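Local atomic coordinates of putative uncharacterized protein PH1404 (Pyrococcus horikoshii, PDB entry 3AF6), a protein that probably terminates transcription as a zinc-dependent ribonuclease of the beta-CASP family, cutting nascent RNA at the exit channel of RNA polymerase and degrading the released strand from its 5' end. Residues A[216-221]-A[238-243]; A[232-237]-A[643-648]; A[258-263]-A[616-621]. All blocks are in the same frame, centred on the assembly; numbering follows the deposited sequence.

All three contacts lie in the metallo-beta-lactamase fold, on the same side of the chain's centre. Contacts 1 and 2 are neighbours, their centres about 7 Å apart: Phe218 CZ packs on Phe235 CZ at 3.6 Å, and Gln241 NE2 reaches Phe235 O at 2.9 Å. Contact 3 holds the two zinc ions, with its centre about 13 Å from each of the others. Contact 1 joins it directly, since Asp217 OD2 lies 2.9 Å from His261 ND1 and so belongs to the second shell of a zinc ligand. Contact 2 touches no atom of contact 3, the nearest atoms being about 7 Å apart, and binds a sulfate of its own.

Contact 1 of 3, residues A[216-221]-A[238-243]; sequences VDFGVN and PEFQYV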
ATOM      1  N   VAL A 216     -10.978   5.553  -6.518  1.00 32.58           N
ATOM      2  CA  VAL A 216      -9.527   5.540  -6.352  1.00 30.60           C
ATOM      3  C   VAL A 216      -9.249   6.110  -4.977  1.00 28.98           C
ATOM      4  O   VAL A 216      -9.424   7.299  -4.734  1.00 26.82           O
ATOM      5  CB  VAL A 216      -8.807   6.371  -7.424  1.00 30.99           C
ATOM      6  CG1 VAL A 216      -7.311   6.409  -7.134  1.00 26.78           C
ATOM      7  CG2 VAL A 216      -9.053   5.751  -8.786  1.00 32.03           C
ATOM      8  N   ASP A 217      -8.819   5.227  -4.087  1.00 30.03           N
ATOM      9  CA  ASP A 217      -8.546   5.541  -2.693  1.00 31.61           C
ATOM     10  C   ASP A 217      -9.827   5.874  -1.937  1.00 32.85           C
ATOM     11  O   ASP A 217     -10.865   6.184  -2.532  1.00 32.45           O
ATOM     12  CB  ASP A 217      -7.533   6.681  -2.553  1.00 31.43           C
ATOM     13  CG  ASP A 217      -6.110   6.237  -2.895  1.00 36.46           C
ATOM     14  OD1 ASP A 217      -5.862   5.005  -2.931  1.00 37.04           O
ATOM     15  OD2 ASP A 217      -5.243   7.114  -3.114  1.00 37.08           O
ATOM     16  N   PHE A 218      -9.748   5.753  -0.619  1.00 32.84           N
ATOM     17  CA  PHE A 218     -10.861   6.040   0.268  1.00 32.51           C
ATOM     18  C   PHE A 218     -10.230   6.171   1.643  1.00 34.89           C
ATOM     19  O   PHE A 218     -10.241   5.237   2.454  1.00 31.91           O
ATOM     20  CB  PHE A 218     -11.868   4.901   0.262  1.00 33.13           C
ATOM     21  CG  PHE A 218     -13.253   5.321   0.668  1.00 36.31           C
ATOM     22  CD1 PHE A 218     -13.968   6.236  -0.107  1.00 35.59           C
ATOM     23  CD2 PHE A 218     -13.844   4.812   1.818  1.00 35.23           C
ATOM     24  CE1 PHE A 218     -15.244   6.633   0.260  1.00 35.47           C
ATOM     25  CE2 PHE A 218     -15.129   5.207   2.194  1.00 35.49           C
ATOM     26  CZ  PHE A 218     -15.828   6.115   1.419  1.00 34.64           C
ATOM     27  N   GLY A 219      -9.652   7.343   1.886  1.00 35.19           N
ATOM     28  CA  GLY A 219      -8.991   7.575   3.141  1.00 34.27           C
ATOM     29  C   GLY A 219      -9.859   8.268   4.160  1.00 37.84           C
ATOM     30  O   GLY A 219     -11.023   8.620   3.920  1.00 35.49           O
ATOM     31  N   VAL A 220      -9.255   8.447   5.323  1.00 38.96           N
ATOM     32  CA  VAL A 220      -9.866   9.102   6.454  1.00 39.22           C
ATOM     33  C   VAL A 220      -8.839  10.147   6.854  1.00 40.08           C
ATOM     34  O   VAL A 220      -7.687  10.093   6.427  1.00 40.54           O
ATOM     35  CB  VAL A 220     -10.061   8.109   7.617  1.00 38.91           C
ATOM     36  CG1 VAL A 220      -8.731   7.498   7.996  1.00 36.85           C
ATOM     37  CG2 VAL A 220     -10.668   8.817   8.812  1.00 37.74           C
ATOM     38  N   ASN A 221      -9.253  11.110   7.656  1.00 40.84           N
ATOM     39  CA  ASN A 221      -8.327  12.124   8.106  1.00 41.53           C
ATOM     40  C   ASN A 221      -8.259  11.978   9.624  1.00 43.02           C
ATOM     41  O   ASN A 221      -9.109  12.510  10.328  1.00 44.90           O
ATOM     42  CB  ASN A 221      -8.846  13.501   7.711  1.00 40.86           C
ATOM     43  CG  ASN A 221      -7.912  14.606   8.118  1.00 42.08           C
ATOM     44  OD1 ASN A 221      -7.099  14.432   9.030  1.00 44.65           O
ATOM     45  ND2 ASN A 221      -8.029  15.760   7.468  1.00 38.52           N
ATOM     46  N   PRO A 238     -24.653  13.098  -3.929  1.00 30.21           N
ATOM     47  CA  PRO A 238     -25.739  12.369  -4.596  1.00 29.09           C
ATOM     48  C   PRO A 238     -25.260  11.217  -5.472  1.00 29.06           C
ATOM     49  O   PRO A 238     -25.772  10.103  -5.390  1.00 27.26           O
ATOM     50  CB  PRO A 238     -26.424  13.450  -5.425  1.00 30.37           C
ATOM     51  CG  PRO A 238     -26.160  14.698  -4.659  1.00 30.21           C
ATOM     52  CD  PRO A 238     -24.736  14.541  -4.212  1.00 30.02           C
ATOM     53  N   GLU A 239     -24.273  11.503  -6.318  1.00 29.58           N
ATOM     54  CA  GLU A 239     -23.725  10.512  -7.232  1.00 29.15           C
ATOM     55  C   GLU A 239     -23.107   9.324  -6.512  1.00 30.30           C
ATOM     56  O   GLU A 239     -23.266   8.186  -6.951  1.00 31.50           O
ATOM     57  CB  GLU A 239     -22.680  11.155  -8.131  1.00 28.49           C
ATOM     58  CG  GLU A 239     -21.604  11.874  -7.362  1.00 30.03           C
ATOM     59  CD  GLU A 239     -21.921  13.327  -7.164  1.00 30.24           C
ATOM     60  OE1 GLU A 239     -21.195  14.158  -7.735  1.00 31.44           O
ATOM     61  OE2 GLU A 239     -22.890  13.645  -6.451  1.00 32.98           O
ATOM     62  N   PHE A 240     -22.400   9.588  -5.414  1.00 30.06           N
ATOM     63  CA  PHE A 240     -21.770   8.525  -4.641  1.00 30.01           C
ATOM     64  C   PHE A 240     -22.830   7.700  -3.905  1.00 32.16           C
ATOM     65  O   PHE A 240     -22.756   6.466  -3.905  1.00 32.65           O
ATOM     66  CB  PHE A 240     -20.738   9.108  -3.665  1.00 30.71           C
ATOM     67  CG  PHE A 240     -19.918   8.067  -2.944  1.00 31.89           C
ATOM     68  CD1 PHE A 240     -19.497   6.910  -3.596  1.00 33.05           C
ATOM     69  CD2 PHE A 240     -19.549   8.250  -1.614  1.00 32.23           C
ATOM     70  CE1 PHE A 240     -18.721   5.948  -2.926  1.00 35.51           C
ATOM     71  CE2 PHE A 240     -18.776   7.298  -0.938  1.00 32.01           C
ATOM     72  CZ  PHE A 240     -18.363   6.147  -1.593  1.00 33.02           C
ATOM     73  N   GLN A 241     -23.815   8.358  -3.291  1.00 32.39           N
ATOM     74  CA  GLN A 241     -24.891   7.619  -2.615  1.00 34.76           C
ATOM     75  C   GLN A 241     -25.585   6.753  -3.670  1.00 34.86           C
ATOM     76  O   GLN A 241     -25.937   5.597  -3.422  1.00 33.73           O
ATOM     77  CB  GLN A 241     -25.938   8.561  -1.996  1.00 36.93           C
ATOM     78  CG  GLN A 241     -25.642   9.085  -0.584  1.00 43.13           C
ATOM     79  CD  GLN A 241     -25.669   7.987   0.491  1.00 47.38           C
ATOM     80  OE1 GLN A 241     -26.653   7.244   0.628  1.00 50.33           O
ATOM     81  NE2 GLN A 241     -24.591   7.895   1.266  1.00 47.03           N
ATOM     82  N   TYR A 242     -25.770   7.309  -4.860  1.00 34.55           N
ATOM     83  CA  TYR A 242     -26.428   6.549  -5.913  1.00 36.78           C
ATOM     84  C   TYR A 242     -25.607   5.343  -6.358  1.00 37.73           C
ATOM     85  O   TYR A 242     -26.172   4.318  -6.716  1.00 38.01           O
ATOM     86  CB  TYR A 242     -26.757   7.447  -7.112  1.00 36.75           C
ATOM     87  CG  TYR A 242     -27.310   6.692  -8.301  1.00 37.85           C
ATOM     88  CD1 TYR A 242     -26.458   6.173  -9.287  1.00 37.60           C
ATOM     89  CD2 TYR A 242     -28.681   6.454  -8.424  1.00 37.73           C
ATOM     90  CE1 TYR A 242     -26.961   5.440 -10.357  1.00 36.02           C
ATOM     91  CE2 TYR A 242     -29.188   5.714  -9.493  1.00 36.67           C
ATOM     92  CZ  TYR A 242     -28.326   5.213 -10.452  1.00 36.06           C
ATOM     93  OH  TYR A 242     -28.837   4.491 -11.512  1.00 38.94           O
ATOM     94  N   VAL A 243     -24.282   5.454  -6.331  1.00 37.01           N
ATOM     95  CA  VAL A 243     -23.446   4.336  -6.738  1.00 36.71           C
ATOM     96  C   VAL A 243     -23.441   3.248  -5.650  1.00 38.43           C
ATOM     97  O   VAL A 243     -23.461   2.048  -5.953  1.00 36.28           O
ATOM     98  CB  VAL A 243     -21.989   4.804  -7.042  1.00 35.97           C
ATOM     99  CG1 VAL A 243     -21.058   3.604  -7.165  1.00 32.90           C
ATOM    100  CG2 VAL A 243     -21.962   5.609  -8.334  1.00 33.95           C
TER
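Phe218 and Phe240 touch across backbones that stay well apart: their CA atoms, the closest between 216-221 and 238-243, are 12.2 Å from each other, one on the irregular loop that leaves strand 213-216 and the other in the first turn of helix 238-245. Two long side chains span this gap from opposite directions. Each has its CG anti to the backbone N (chi1 -156° in Phe218 and -173° in Phe240), which, with CB already pointing toward the other segment, carries each ring across. They meet rim to rim at their far ends. Phe218 CE1 is 3.7 Å from Phe240 CZ, and Phe218 CZ lies 4.0 Å from Phe240 CE2. The ring centroids are 5.8 Å apart and the planes are turned by 59°, with neither ring lying over the face of the other, so this is neither an offset stack nor a T-shaped pair. The contact is wholly apolar and small, burying 70 Å² in all, yet both phenylalanines are buried because other residues complete their surroundings. Phe218 also packs on Met264 and Pro233, whereas Phe240 rests on Leu194. Next to Phe218 the chain turns polar: Asp217 sends OD1 to the backbone N of Thr255, tying the loop to the segment that follows strand 251-253, while OD2 of the same carboxylate faces the zinc ligand His261 and places this loop in the second shell of the metal site. Helix 238-245 is in regular form here, with Tyr242 N bonded to Pro238 O at 2.8 Å. The pair thus bridges from the end of strand 213-216, which runs between strands 204-209 and 251-253 in the seven-stranded sheet, to the helix 238-245 that leads into strand 251-253, with the loop residues after helix 228-231 packed alongside.

Contact 2 of 3, residues A[232-237]-A[643-648]; sequences FPHFDA and NNLDTI. With SO4 (sulfate ion), chain D.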
ATOM      1  N   PHE A 232     -14.280  12.380   6.973  1.00 37.37           N
ATOM      2  CA  PHE A 232     -14.633  11.359   5.995  1.00 37.28           C
ATOM      3  C   PHE A 232     -14.859  11.882   4.602  1.00 35.82           C
ATOM      4  O   PHE A 232     -15.140  13.060   4.402  1.00 38.12           O
ATOM      5  CB  PHE A 232     -15.933  10.636   6.370  1.00 39.15           C
ATOM      6  CG  PHE A 232     -15.969  10.089   7.759  1.00 41.67           C
ATOM      7  CD1 PHE A 232     -14.799   9.836   8.466  1.00 41.02           C
ATOM      8  CD2 PHE A 232     -17.198   9.785   8.348  1.00 42.35           C
ATOM      9  CE1 PHE A 232     -14.845   9.289   9.729  1.00 43.59           C
ATOM     10  CE2 PHE A 232     -17.260   9.234   9.614  1.00 43.48           C
ATOM     11  CZ  PHE A 232     -16.080   8.984  10.312  1.00 45.39           C
ATOM     12  N   PRO A 233     -14.732  10.998   3.611  1.00 33.53           N
ATOM     13  CA  PRO A 233     -14.957  11.369   2.214  1.00 32.79           C
ATOM     14  C   PRO A 233     -16.449  11.731   2.163  1.00 31.71           C
ATOM     15  O   PRO A 233     -17.231  11.269   2.992  1.00 29.60           O
ATOM     16  CB  PRO A 233     -14.667  10.072   1.467  1.00 30.28           C
ATOM     17  CG  PRO A 233     -13.588   9.477   2.276  1.00 34.01           C
ATOM     18  CD  PRO A 233     -14.063   9.691   3.703  1.00 32.45           C
ATOM     19  N   HIS A 234     -16.847  12.547   1.201  1.00 32.48           N
ATOM     20  CA  HIS A 234     -18.241  12.948   1.096  1.00 31.24           C
ATOM     21  C   HIS A 234     -19.240  11.858   0.757  1.00 32.12           C
ATOM     22  O   HIS A 234     -19.503  11.589  -0.413  1.00 32.31           O
ATOM     23  CB  HIS A 234     -18.384  14.074   0.088  1.00 30.61           C
ATOM     24  CG  HIS A 234     -18.062  15.413   0.651  1.00 32.57           C
ATOM     25  ND1 HIS A 234     -18.945  16.116   1.440  1.00 33.62           N
ATOM     26  CD2 HIS A 234     -16.942  16.167   0.576  1.00 32.71           C
ATOM     27  CE1 HIS A 234     -18.384  17.246   1.826  1.00 32.57           C
ATOM     28  NE2 HIS A 234     -17.167  17.300   1.314  1.00 31.37           N
ATOM     29  N   PHE A 235     -19.804  11.247   1.794  1.00 33.11           N
ATOM     30  CA  PHE A 235     -20.827  10.217   1.633  1.00 32.83           C
ATOM     31  C   PHE A 235     -22.096  10.935   1.217  1.00 32.62           C
ATOM     32  O   PHE A 235     -23.033  10.320   0.703  1.00 31.52           O
ATOM     33  CB  PHE A 235     -21.097   9.506   2.960  1.00 31.19           C
ATOM     34  CG  PHE A 235     -20.173   8.365   3.241  1.00 29.54           C
ATOM     35  CD1 PHE A 235     -20.410   7.113   2.688  1.00 28.24           C
ATOM     36  CD2 PHE A 235     -19.088   8.527   4.093  1.00 27.85           C
ATOM     37  CE1 PHE A 235     -19.579   6.031   2.989  1.00 28.41           C
ATOM     38  CE2 PHE A 235     -18.253   7.447   4.395  1.00 28.58           C
ATOM     39  CZ  PHE A 235     -18.502   6.203   3.844  1.00 25.34           C
ATOM     40  N   ASP A 236     -22.114  12.245   1.457  1.00 32.26           N
ATOM     41  CA  ASP A 236     -23.271  13.054   1.125  1.00 33.67           C
ATOM     42  C   ASP A 236     -23.291  13.559  -0.319  1.00 33.51           C
ATOM     43  O   ASP A 236     -23.958  14.542  -0.624  1.00 36.96           O
ATOM     44  CB  ASP A 236     -23.408  14.226   2.118  1.00 33.18           C
ATOM     45  CG  ASP A 236     -22.234  15.186   2.067  1.00 37.47           C
ATOM     46  OD1 ASP A 236     -21.195  14.818   1.477  1.00 38.63           O
ATOM     47  OD2 ASP A 236     -22.344  16.302   2.634  1.00 37.06           O
ATOM     48  N   ALA A 237     -22.555  12.903  -1.210  1.00 31.53           N
ATOM     49  CA  ALA A 237     -22.575  13.299  -2.620  1.00 30.52           C
ATOM     50  C   ALA A 237     -23.663  12.454  -3.295  1.00 30.16           C
ATOM     51  O   ALA A 237     -23.630  11.229  -3.237  1.00 33.09           O
ATOM     52  CB  ALA A 237     -21.222  13.047  -3.269  1.00 26.43           C
ATOM     53  N   ASN A 643     -12.070  21.532  -6.249  1.00 38.39           N
ATOM     54  CA  ASN A 643     -12.495  21.426  -4.855  1.00 37.77           C
ATOM     55  C   ASN A 643     -13.235  20.101  -4.725  1.00 35.65           C
ATOM     56  O   ASN A 643     -13.650  19.541  -5.735  1.00 35.78           O
ATOM     57  CB  ASN A 643     -13.461  22.550  -4.518  1.00 40.89           C
ATOM     58  CG  ASN A 643     -12.785  23.715  -3.866  1.00 46.34           C
ATOM     59  OD1 ASN A 643     -12.309  23.608  -2.732  1.00 50.59           O
ATOM     60  ND2 ASN A 643     -12.736  24.847  -4.568  1.00 47.26           N
ATOM     61  N   ASN A 644     -13.395  19.581  -3.509  1.00 32.39           N
ATOM     62  CA  ASN A 644     -14.151  18.338  -3.373  1.00 32.14           C
ATOM     63  C   ASN A 644     -15.560  18.666  -3.876  1.00 31.19           C
ATOM     64  O   ASN A 644     -16.017  19.797  -3.724  1.00 29.98           O
ATOM     65  CB  ASN A 644     -14.240  17.864  -1.910  1.00 31.71           C
ATOM     66  CG  ASN A 644     -12.883  17.485  -1.318  1.00 30.74           C
ATOM     67  OD1 ASN A 644     -12.041  16.887  -1.987  1.00 30.61           O
ATOM     68  ND2 ASN A 644     -12.682  17.814  -0.050  1.00 26.68           N
ATOM     69  N   LEU A 645     -16.227  17.686  -4.482  1.00 29.43           N
ATOM     70  CA  LEU A 645     -17.585  17.848  -4.998  1.00 30.60           C
ATOM     71  C   LEU A 645     -17.623  18.565  -6.335  1.00 32.55           C
ATOM     72  O   LEU A 645     -18.703  18.844  -6.874  1.00 33.42           O
ATOM     73  CB  LEU A 645     -18.500  18.549  -3.979  1.00 27.90           C
ATOM     74  CG  LEU A 645     -18.525  17.811  -2.632  1.00 29.29           C
ATOM     75  CD1 LEU A 645     -19.388  18.548  -1.630  1.00 31.21           C
ATOM     76  CD2 LEU A 645     -19.023  16.392  -2.842  1.00 24.35           C
ATOM     77  N   ASP A 646     -16.441  18.881  -6.860  1.00 31.56           N
ATOM     78  CA  ASP A 646     -16.339  19.462  -8.197  1.00 30.50           C
ATOM     79  C   ASP A 646     -16.312  18.195  -9.055  1.00 31.29           C
ATOM     80  O   ASP A 646     -15.793  17.159  -8.612  1.00 31.19           O
ATOM     81  CB  ASP A 646     -15.002  20.171  -8.393  1.00 31.34           C
ATOM     82  CG  ASP A 646     -15.092  21.676  -8.281  1.00 33.60           C
ATOM     83  OD1 ASP A 646     -14.030  22.291  -8.064  1.00 36.05           O
ATOM     84  OD2 ASP A 646     -16.188  22.254  -8.422  1.00 35.55           O
ATOM     85  N   THR A 647     -16.892  18.240 -10.248  1.00 31.73           N
ATOM     86  CA  THR A 647     -16.832  17.084 -11.139  1.00 32.42           C
ATOM     87  C   THR A 647     -16.312  17.587 -12.476  1.00 33.53           C
ATOM     88  O   THR A 647     -16.856  18.529 -13.042  1.00 34.46           O
ATOM     89  CB  THR A 647     -18.203  16.413 -11.374  1.00 32.09           C
ATOM     90  OG1 THR A 647     -18.708  15.900 -10.138  1.00 33.12           O
ATOM     91  CG2 THR A 647     -18.062  15.252 -12.367  1.00 28.91           C
ATOM     92  N   ILE A 648     -15.244  16.968 -12.965  1.00 34.11           N
ATOM     93  CA  ILE A 648     -14.658  17.361 -14.234  1.00 34.81           C
ATOM     94  C   ILE A 648     -14.911  16.332 -15.315  1.00 35.14           C
ATOM     95  O   ILE A 648     -14.431  15.210 -15.240  1.00 37.55           O
ATOM     96  CB  ILE A 648     -13.138  17.576 -14.112  1.00 35.42           C
ATOM     97  CG1 ILE A 648     -12.854  18.676 -13.084  1.00 33.90           C
ATOM     98  CG2 ILE A 648     -12.560  17.958 -15.474  1.00 35.91           C
ATOM     99  CD1 ILE A 648     -11.406  18.921 -12.849  1.00 34.49           C
TER
HETATM  100  S   SO4 D 652     -15.144  19.633   1.527  1.00 55.35           S
HETATM  101  O1  SO4 D 652     -16.321  19.921   2.371  1.00 62.09           O
HETATM  102  O2  SO4 D 652     -14.791  18.219   1.652  1.00 59.29           O
HETATM  103  O3  SO4 D 652     -15.457  19.943   0.131  1.00 59.39           O
HETATM  104  O4  SO4 D 652     -14.006  20.460   1.962  1.00 62.37           O
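Asn644 ND2, on a side chain whose CB lies 4.0 Å from His234 CD2, serves two acceptors: O2 of the sulfate at 2.7 Å (N-H...O angle 148°) and OE2 of Glu199. With its OD1 taking the backbone N-H of Phe197, this amide is held at both ends. The sulfate, probably from the crystallisation liquor, sits in the plane of the His234 ring, but its approach to NE2 is doubtful. At the other ring nitrogen, ND1 gives its hydrogen to the syn lone pair of Asp236 OD1 at 2.6 Å, the acceptor almost exactly in the ring plane. Leu645 crosses the histidine side chain at about a right angle. With CG anti to the carbonyl carbon (chi1 -56°) and the chain extended beyond it, CD1 lies over one face as a CH-pi contact, 3.8 Å from the ring centroid and 7° off the normal, while CD2 lies 3.8 Å from His234 CG and 4.0 Å from Ala237 CB. Tyr229 meets the same histidine with its ring steeply inclined. The bond from ND1 to Asp236 would tend to favour a protonated imidazole; Asn644 and perhaps His234 can take an anion here, from which no function follows.

Contact 3 of 3, residues A[258-263]-A[616-621]; sequences HLDHCG and TVHGEP. With ZN (zinc ion), chain J; ZN (zinc ion), chain I.
His261 and His618 converge on one zinc ion, and there the contact is tight although the backbones stay apart, Asp260 CA and His618 CA being 10.2 Å from each other. The metal is held by His261 NE2 at 2.2 Å, His618 NE2 at 2.5 Å and Asp260 OD1 at 2.5 Å, with Asp367 completing the protein ligands. The two NE2 atoms are 3.4 Å apart as fellow ligands; the rings meet at their rims, their planes only 17° apart. His618 reaches the zinc with CG anti to its backbone N (chi1 -169°), and Asp217 OD2 takes the hydrogen bond of His261 ND1. The loose end is the departing one: Gly619 and the partly exposed N-cap residue Glu620 lead into helix 621-635, which starts at the exposed Pro621. On the solvent side Asp260 is partly exposed, with a sulfate, probably from the crystallisation liquor, close to it. His258 ND1 binds the second zinc at 2.5 Å, together with His256, His344 and the shared Asp367. Residues 256-261 are the HxHxDH signature of the superfamily. The shared zinc implies that this signature, from the N-terminal part of the lactamase fold, and His618, from its C-terminal part, are brought together; both zincs are required for nuclease activity.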
ATOM      1  N   HIS A 258      -1.107   4.061   3.632  1.00 41.61           N
ATOM      2  CA  HIS A 258      -1.460   5.023   4.670  1.00 40.09           C
ATOM      3  C   HIS A 258      -2.960   5.226   4.860  1.00 39.60           C
ATOM      4  O   HIS A 258      -3.749   5.084   3.923  1.00 40.58           O
ATOM      5  CB  HIS A 258      -0.746   6.347   4.426  1.00 43.08           C
ATOM      6  CG  HIS A 258       0.693   6.324   4.834  1.00 46.25           C
ATOM      7  ND1 HIS A 258       1.586   7.314   4.486  1.00 50.30           N
ATOM      8  CD2 HIS A 258       1.396   5.424   5.562  1.00 48.67           C
ATOM      9  CE1 HIS A 258       2.778   7.025   4.980  1.00 50.97           C
ATOM     10  NE2 HIS A 258       2.690   5.883   5.638  1.00 51.11           N
ATOM     11  N   LEU A 259      -3.343   5.545   6.094  1.00 37.96           N
ATOM     12  CA  LEU A 259      -4.744   5.731   6.460  1.00 37.05           C
ATOM     13  C   LEU A 259      -5.472   6.819   5.675  1.00 36.75           C
ATOM     14  O   LEU A 259      -6.693   6.760   5.496  1.00 34.67           O
ATOM     15  CB  LEU A 259      -4.858   6.017   7.967  1.00 36.13           C
ATOM     16  CG  LEU A 259      -4.456   4.910   8.954  1.00 36.37           C
ATOM     17  CD1 LEU A 259      -4.631   5.436  10.364  1.00 37.36           C
ATOM     18  CD2 LEU A 259      -5.287   3.657   8.753  1.00 33.60           C
ATOM     19  N   ASP A 260      -4.729   7.817   5.218  1.00 36.35           N
ATOM     20  CA  ASP A 260      -5.326   8.895   4.459  1.00 36.24           C
ATOM     21  C   ASP A 260      -5.561   8.509   3.001  1.00 34.43           C
ATOM     22  O   ASP A 260      -5.784   9.374   2.160  1.00 37.16           O
ATOM     23  CB  ASP A 260      -4.456  10.142   4.541  1.00 40.06           C
ATOM     24  CG  ASP A 260      -3.020   9.880   4.122  1.00 48.76           C
ATOM     25  OD1 ASP A 260      -2.245  10.860   4.043  1.00 52.82           O
ATOM     26  OD2 ASP A 260      -2.656   8.704   3.871  1.00 51.61           O
ATOM     27  N   HIS A 261      -5.508   7.216   2.701  1.00 30.78           N
ATOM     28  CA  HIS A 261      -5.768   6.736   1.344  1.00 31.37           C
ATOM     29  C   HIS A 261      -6.581   5.436   1.365  1.00 31.69           C
ATOM     30  O   HIS A 261      -7.264   5.101   0.393  1.00 30.21           O
ATOM     31  CB  HIS A 261      -4.450   6.532   0.568  1.00 31.22           C
ATOM     32  CG  HIS A 261      -3.745   7.812   0.249  1.00 31.13           C
ATOM     33  ND1 HIS A 261      -3.932   8.491  -0.937  1.00 32.53           N
ATOM     34  CD2 HIS A 261      -2.928   8.586   0.999  1.00 29.52           C
ATOM     35  CE1 HIS A 261      -3.263   9.629  -0.900  1.00 31.41           C
ATOM     36  NE2 HIS A 261      -2.646   9.712   0.264  1.00 29.97           N
ATOM     37  N   CYS A 262      -6.516   4.706   2.477  1.00 31.59           N
ATOM     38  CA  CYS A 262      -7.273   3.461   2.587  1.00 33.99           C
ATOM     39  C   CYS A 262      -7.957   3.333   3.960  1.00 33.15           C
ATOM     40  O   CYS A 262      -8.604   2.325   4.248  1.00 33.22           O
ATOM     41  CB  CYS A 262      -6.338   2.277   2.383  1.00 33.31           C
ATOM     42  SG  CYS A 262      -5.206   2.134   3.769  1.00 42.78           S
ATOM     43  N   GLY A 263      -7.810   4.355   4.793  1.00 31.91           N
ATOM     44  CA  GLY A 263      -8.380   4.328   6.129  1.00 34.42           C
ATOM     45  C   GLY A 263      -9.869   4.078   6.322  1.00 35.54           C
ATOM     46  O   GLY A 263     -10.261   3.443   7.300  1.00 35.30           O
ATOM     47  N   THR A 616      -4.241  19.112 -10.151  1.00 33.41           N
ATOM     48  CA  THR A 616      -3.495  19.065  -8.910  1.00 31.38           C
ATOM     49  C   THR A 616      -4.416  18.890  -7.705  1.00 32.25           C
ATOM     50  O   THR A 616      -5.425  19.587  -7.560  1.00 29.44           O
ATOM     51  CB  THR A 616      -2.667  20.336  -8.733  1.00 31.33           C
ATOM     52  OG1 THR A 616      -3.537  21.468  -8.744  1.00 32.39           O
ATOM     53  CG2 THR A 616      -1.662  20.466  -9.859  1.00 31.08           C
ATOM     54  N   VAL A 617      -4.042  17.956  -6.836  1.00 31.98           N
ATOM     55  CA  VAL A 617      -4.812  17.650  -5.643  1.00 33.34           C
ATOM     56  C   VAL A 617      -3.888  17.321  -4.483  1.00 34.98           C
ATOM     57  O   VAL A 617      -2.673  17.489  -4.578  1.00 35.24           O
ATOM     58  CB  VAL A 617      -5.727  16.425  -5.878  1.00 34.31           C
ATOM     59  CG1 VAL A 617      -6.683  16.696  -7.028  1.00 33.03           C
ATOM     60  CG2 VAL A 617      -4.877  15.187  -6.162  1.00 29.15           C
ATOM     61  N   HIS A 618      -4.486  16.857  -3.386  1.00 37.09           N
ATOM     62  CA  HIS A 618      -3.749  16.445  -2.191  1.00 36.95           C
ATOM     63  C   HIS A 618      -2.684  17.458  -1.751  1.00 36.59           C
ATOM     64  O   HIS A 618      -1.489  17.199  -1.832  1.00 35.68           O
ATOM     65  CB  HIS A 618      -3.108  15.080  -2.464  1.00 36.41           C
ATOM     66  CG  HIS A 618      -2.549  14.409  -1.248  1.00 37.24           C
ATOM     67  ND1 HIS A 618      -1.456  14.894  -0.562  1.00 38.62           N
ATOM     68  CD2 HIS A 618      -2.908  13.265  -0.619  1.00 36.21           C
ATOM     69  CE1 HIS A 618      -1.164  14.079   0.435  1.00 35.40           C
ATOM     70  NE2 HIS A 618      -2.030  13.083   0.422  1.00 36.32           N
ATOM     71  N   GLY A 619      -3.139  18.610  -1.287  1.00 36.50           N
ATOM     72  CA  GLY A 619      -2.236  19.645  -0.828  1.00 37.33           C
ATOM     73  C   GLY A 619      -3.060  20.755  -0.208  1.00 37.97           C
ATOM     74  O   GLY A 619      -4.251  20.839  -0.455  1.00 39.74           O
ATOM     75  N   GLU A 620      -2.458  21.591   0.622  1.00 39.72           N
ATOM     76  CA  GLU A 620      -3.215  22.694   1.187  1.00 40.48           C
ATOM     77  C   GLU A 620      -3.773  23.456  -0.015  1.00 39.95           C
ATOM     78  O   GLU A 620      -3.207  23.419  -1.115  1.00 37.82           O
ATOM     79  CB  GLU A 620      -2.313  23.585   2.036  1.00 41.02           C
ATOM     80  CG  GLU A 620      -1.785  22.874   3.270  1.00 46.26           C
ATOM     81  CD  GLU A 620      -0.772  23.700   4.050  1.00 50.67           C
ATOM     82  OE1 GLU A 620      -0.072  23.106   4.903  1.00 52.44           O
ATOM     83  OE2 GLU A 620      -0.673  24.930   3.814  1.00 49.92           O
ATOM     84  N   PRO A 621      -4.905  24.148   0.173  1.00 40.83           N
ATOM     85  CA  PRO A 621      -5.521  24.904  -0.928  1.00 38.93           C
ATOM     86  C   PRO A 621      -4.568  25.774  -1.749  1.00 37.00           C
ATOM     87  O   PRO A 621      -4.546  25.662  -2.972  1.00 36.59           O
ATOM     88  CB  PRO A 621      -6.610  25.712  -0.225  1.00 36.74           C
ATOM     89  CG  PRO A 621      -7.004  24.813   0.910  1.00 37.36           C
ATOM     90  CD  PRO A 621      -5.666  24.313   1.424  1.00 37.77           C
TER
HETATM   91 ZN    ZN J 658      -1.498  10.948   1.614  1.00125.50          ZN
HETATM   92 ZN    ZN I 657       1.425   8.493   2.240  1.00 91.68          ZN